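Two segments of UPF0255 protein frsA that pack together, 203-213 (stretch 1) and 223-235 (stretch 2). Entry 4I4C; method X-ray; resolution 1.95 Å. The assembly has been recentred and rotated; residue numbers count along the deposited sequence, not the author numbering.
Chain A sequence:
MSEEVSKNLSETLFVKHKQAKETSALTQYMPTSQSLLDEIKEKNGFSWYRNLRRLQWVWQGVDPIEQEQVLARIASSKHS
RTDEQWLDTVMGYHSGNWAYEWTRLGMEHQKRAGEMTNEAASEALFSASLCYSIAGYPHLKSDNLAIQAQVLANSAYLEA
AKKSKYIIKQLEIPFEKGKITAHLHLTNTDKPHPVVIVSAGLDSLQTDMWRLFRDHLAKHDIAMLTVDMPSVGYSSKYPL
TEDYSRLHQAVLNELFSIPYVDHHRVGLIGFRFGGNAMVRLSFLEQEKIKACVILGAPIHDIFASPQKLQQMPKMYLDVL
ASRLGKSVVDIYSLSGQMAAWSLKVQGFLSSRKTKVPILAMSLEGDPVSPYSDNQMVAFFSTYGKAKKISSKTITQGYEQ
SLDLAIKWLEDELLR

Stretch 1 203-213: DSLQTDMWRLF
Stretch 2 (223-235) AMLTVDMPSVGYS

Stretch 1 runs as loop from Asp203 and enters a helix at Trp210, with Met209 as its N-cap; stretch 2 begins as a strand at Ala223 and passes into loop, with a type II turn from Met229 to Val232. The two stretches run in opposite directions; CA to CA, Leu205 is 5.9 Å from Gly233, Gln206 5.5 Å from Asp228, and Phe213 6.1 Å from Met224. Their contact buries 603 Å², both sides summed.

Gln206 (phi/psi -65/-17; chi1 p, chi2 t, chi3 -81°) points toward stretch 2, and its buried amide is satisfied at both ends. Gln206 NE2 donates to Asp228 OD2 (2.7 Å, 164°), while Gln206 OE1 accepts from Thr226 OG1 (3.0 Å; Thr226 chi1 p). Both amide atoms also bond elsewhere in the structure. Tyr234 (chi1 m, chi2 -77°) sits alongside, Tyr234 CD2 3.5 Å from Gln206 NE2.

Asp228 (chi1 m, chi2 -52°) is the acceptor hub. Asp228 OD2 also accepts from Tyr234 N (3.2 Å); Asp228 OD1 accepts a weak bond from Gln206 N (3.0 Å, 120°) and a short one from water 1 (2.4 Å), which donates also to Ser204 O (3.0 Å), bridging the stretches. Asp228 O accepts from Ser235 OG (2.8 Å). Gly233 adopts phi/psi 53/-126, its positive phi favouring glycine; an ideal CB would lie 2.7 Å from Asp228 OD2 and clash.

Within stretch 1, Leu205 N donates to Asp208 OD2 (3.0 Å, 178°) and Asp208 N to Leu205 O (3.0 Å); Leu212 N then bonds Met209 O (2.9 Å).

The helical end packs apolarly. The unbranched Met224 side chain (t, t, p) places Met224 CE 3.6 Å from Phe213 CB (Phe213 chi1 t) and Met224 SD 3.9 Å from Leu212 CD2 (Leu212 t, p). Thr226 serves both environments: Thr226 CG2 meets Met209 CE (Met209 m, t, m) at 3.8 Å while its hydroxyl serves Gln206.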

# COMPACT_ATOMS: atom_id res chain seq x y z
N ASP A 203 -4.87 -0.05 -0.78
CA ASP A 203 -5.21 1.29 -0.28
C ASP A 203 -3.99 2.14 0.06
O ASP A 203 -4.09 3.14 0.78
CB ASP A 203 -6.21 1.24 0.88
CG ASP A 203 -5.73 0.40 2.05
OD1 ASP A 203 -4.51 0.30 2.27
OD2 ASP A 203 -6.58 -0.15 2.78
N SER A 204 -2.83 1.74 -0.46
CA SER A 204 -1.62 2.55 -0.31
C SER A 204 -1.25 3.12 -1.67
O SER A 204 -1.74 2.66 -2.70
CB SER A 204 -0.46 1.69 0.22
OG SER A 204 -0.60 1.40 1.61
N LEU A 205 -0.37 4.11 -1.67
CA LEU A 205 0.23 4.60 -2.91
C LEU A 205 1.71 4.23 -2.85
O LEU A 205 2.27 4.07 -1.77
CB LEU A 205 0.07 6.13 -3.03
CG LEU A 205 -1.30 6.81 -2.90
CD1 LEU A 205 -1.11 8.32 -2.94
CD2 LEU A 205 -2.30 6.37 -3.96
N GLN A 206 2.35 4.13 -4.02
CA GLN A 206 3.75 3.70 -4.07
C GLN A 206 4.70 4.68 -3.40
O GLN A 206 5.85 4.35 -3.05
CB GLN A 206 4.16 3.44 -5.52
CG GLN A 206 4.14 4.66 -6.42
CD GLN A 206 4.78 4.34 -7.75
OE1 GLN A 206 5.99 4.35 -7.87
NE2 GLN A 206 3.96 4.03 -8.75
N THR A 207 4.21 5.90 -3.20
CA THR A 207 4.99 6.97 -2.59
C THR A 207 4.88 6.94 -1.04
O THR A 207 5.36 7.84 -0.37
CB THR A 207 4.57 8.36 -3.17
OG1 THR A 207 3.15 8.46 -3.23
CG2 THR A 207 5.11 8.55 -4.59
N ASP A 208 4.27 5.89 -0.48
CA ASP A 208 4.06 5.82 0.97
C ASP A 208 5.17 5.06 1.70
O ASP A 208 5.01 4.73 2.87
CB ASP A 208 2.71 5.15 1.32
CG ASP A 208 1.51 5.94 0.82
OD1 ASP A 208 1.69 7.08 0.34
OD2 ASP A 208 0.37 5.42 0.91
N MET A 209 6.30 4.81 1.04
CA MET A 209 7.33 3.93 1.61
C MET A 209 8.73 4.52 1.63
O MET A 209 9.72 3.78 1.65
CB MET A 209 7.34 2.59 0.86
CG MET A 209 6.05 1.81 1.02
SD MET A 209 5.87 0.44 -0.13
CE MET A 209 5.77 1.30 -1.71
N TRP A 210 8.81 5.85 1.59
CA TRP A 210 10.07 6.57 1.65
C TRP A 210 10.98 6.13 2.80
O TRP A 210 12.18 6.01 2.62
CB TRP A 210 9.84 8.09 1.72
CG TRP A 210 11.09 8.81 2.09
CD1 TRP A 210 11.36 9.43 3.27
CD2 TRP A 210 12.26 8.94 1.28
NE1 TRP A 210 12.63 9.96 3.24
CE2 TRP A 210 13.21 9.67 2.03
CE3 TRP A 210 12.60 8.52 -0.01
CZ2 TRP A 210 14.47 9.98 1.54
CZ3 TRP A 210 13.87 8.83 -0.50
CH2 TRP A 210 14.78 9.56 0.28
N ARG A 211 10.41 5.88 3.98
CA ARG A 211 11.23 5.48 5.13
C ARG A 211 11.77 4.05 5.01
O ARG A 211 12.73 3.68 5.68
CB ARG A 211 10.46 5.67 6.44
CG ARG A 211 10.03 7.12 6.66
CD ARG A 211 10.24 7.60 8.10
NE ARG A 211 10.12 9.06 8.20
CZ ARG A 211 10.18 9.76 9.33
NH1 ARG A 211 10.36 9.15 10.49
NH2 ARG A 211 10.06 11.09 9.29
N LEU A 212 11.13 3.24 4.17
CA LEU A 212 11.65 1.89 3.91
C LEU A 212 13.04 2.02 3.30
O LEU A 212 13.98 1.36 3.73
CB LEU A 212 10.73 1.12 2.97
CG LEU A 212 11.23 -0.25 2.56
CD1 LEU A 212 11.51 -1.08 3.81
CD2 LEU A 212 10.17 -0.90 1.68
N PHE A 213 13.15 2.90 2.30
CA PHE A 213 14.44 3.21 1.67
C PHE A 213 15.36 4.01 2.61
O PHE A 213 16.50 3.62 2.82
CB PHE A 213 14.23 3.99 0.36
CG PHE A 213 15.50 4.51 -0.26
CD1 PHE A 213 16.35 3.66 -0.96
CD2 PHE A 213 15.85 5.85 -0.15
CE1 PHE A 213 17.51 4.14 -1.54
CE2 PHE A 213 17.02 6.32 -0.73
CZ PHE A 213 17.84 5.47 -1.42
N ALA A 223 19.02 -0.22 -3.72
CA ALA A 223 18.06 0.64 -4.38
C ALA A 223 16.63 0.15 -4.16
O ALA A 223 16.38 -1.05 -4.09
CB ALA A 223 18.36 0.75 -5.86
N MET A 224 15.69 1.08 -4.07
CA MET A 224 14.30 0.71 -3.94
C MET A 224 13.54 1.16 -5.17
O MET A 224 13.66 2.30 -5.60
CB MET A 224 13.67 1.32 -2.68
CG MET A 224 12.18 1.09 -2.59
SD MET A 224 11.43 1.63 -1.05
CE MET A 224 11.18 3.37 -1.36
N LEU A 225 12.76 0.26 -5.75
CA LEU A 225 11.99 0.58 -6.94
C LEU A 225 10.53 0.34 -6.63
O LEU A 225 10.10 -0.81 -6.57
CB LEU A 225 12.45 -0.30 -8.10
CG LEU A 225 11.77 -0.08 -9.45
CD1 LEU A 225 12.00 1.36 -9.90
CD2 LEU A 225 12.33 -1.05 -10.47
N THR A 226 9.78 1.41 -6.40
CA THR A 226 8.37 1.26 -6.03
C THR A 226 7.46 1.10 -7.25
O THR A 226 7.71 1.68 -8.31
CB THR A 226 7.88 2.42 -5.15
OG1 THR A 226 8.06 3.66 -5.85
CG2 THR A 226 8.68 2.47 -3.85
N VAL A 227 6.42 0.29 -7.09
CA VAL A 227 5.46 0.04 -8.15
C VAL A 227 4.07 -0.06 -7.52
O VAL A 227 3.92 -0.62 -6.43
CB VAL A 227 5.76 -1.29 -8.89
CG1 VAL A 227 4.82 -1.46 -10.07
CG2 VAL A 227 7.22 -1.36 -9.36
N ASP A 228 3.07 0.50 -8.21
CA ASP A 228 1.66 0.32 -7.86
C ASP A 228 1.06 -0.93 -8.53
O ASP A 228 1.18 -1.12 -9.75
CB ASP A 228 0.86 1.54 -8.31
CG ASP A 228 1.09 2.77 -7.42
OD1 ASP A 228 0.95 2.64 -6.18
OD2 ASP A 228 1.41 3.85 -7.97
N MET A 229 0.40 -1.77 -7.73
CA MET A 229 -0.38 -2.91 -8.24
C MET A 229 -1.38 -2.43 -9.28
O MET A 229 -1.80 -1.27 -9.24
CB MET A 229 -1.16 -3.56 -7.09
CG MET A 229 -0.32 -4.26 -6.05
SD MET A 229 0.22 -5.85 -6.69
CE MET A 229 -1.30 -6.79 -6.54
N PRO A 230 -1.79 -3.31 -10.21
CA PRO A 230 -2.83 -2.92 -11.18
C PRO A 230 -4.09 -2.39 -10.49
O PRO A 230 -4.51 -3.01 -9.51
CB PRO A 230 -3.12 -4.23 -11.92
CG PRO A 230 -1.86 -5.01 -11.81
CD PRO A 230 -1.24 -4.65 -10.48
N SER A 231 -4.64 -1.27 -10.99
CA SER A 231 -5.86 -0.58 -10.50
C SER A 231 -5.56 0.45 -9.42
O SER A 231 -6.43 1.24 -9.04
CB SER A 231 -6.93 -1.55 -9.99
OG SER A 231 -6.56 -2.10 -8.74
N VAL A 232 -4.32 0.43 -8.94
CA VAL A 232 -3.87 1.31 -7.86
C VAL A 232 -2.96 2.43 -8.38
O VAL A 232 -2.03 2.16 -9.15
CB VAL A 232 -3.07 0.51 -6.80
CG1 VAL A 232 -2.46 1.45 -5.75
CG2 VAL A 232 -3.94 -0.54 -6.14
N GLY A 233 -3.23 3.66 -7.94
CA GLY A 233 -2.38 4.81 -8.21
C GLY A 233 -2.04 5.06 -9.67
O GLY A 233 -2.93 5.16 -10.51
N TYR A 234 -0.74 5.16 -9.96
CA TYR A 234 -0.23 5.31 -11.32
C TYR A 234 -0.59 4.13 -12.23
O TYR A 234 -0.48 4.23 -13.46
CB TYR A 234 1.30 5.42 -11.31
CG TYR A 234 1.85 6.79 -10.99
CD1 TYR A 234 1.86 7.80 -11.95
CD2 TYR A 234 2.40 7.06 -9.74
CE1 TYR A 234 2.38 9.07 -11.66
CE2 TYR A 234 2.92 8.32 -9.45
CZ TYR A 234 2.91 9.31 -10.41
OH TYR A 234 3.44 10.54 -10.11
N SER A 235 -0.99 3.01 -11.64
CA SER A 235 -1.39 1.85 -12.41
C SER A 235 -2.91 1.71 -12.47
O SER A 235 -3.42 0.63 -12.79
CB SER A 235 -0.76 0.58 -11.83
OG SER A 235 0.63 0.75 -11.72
O HOH W 1 0.52 1.39 -4.12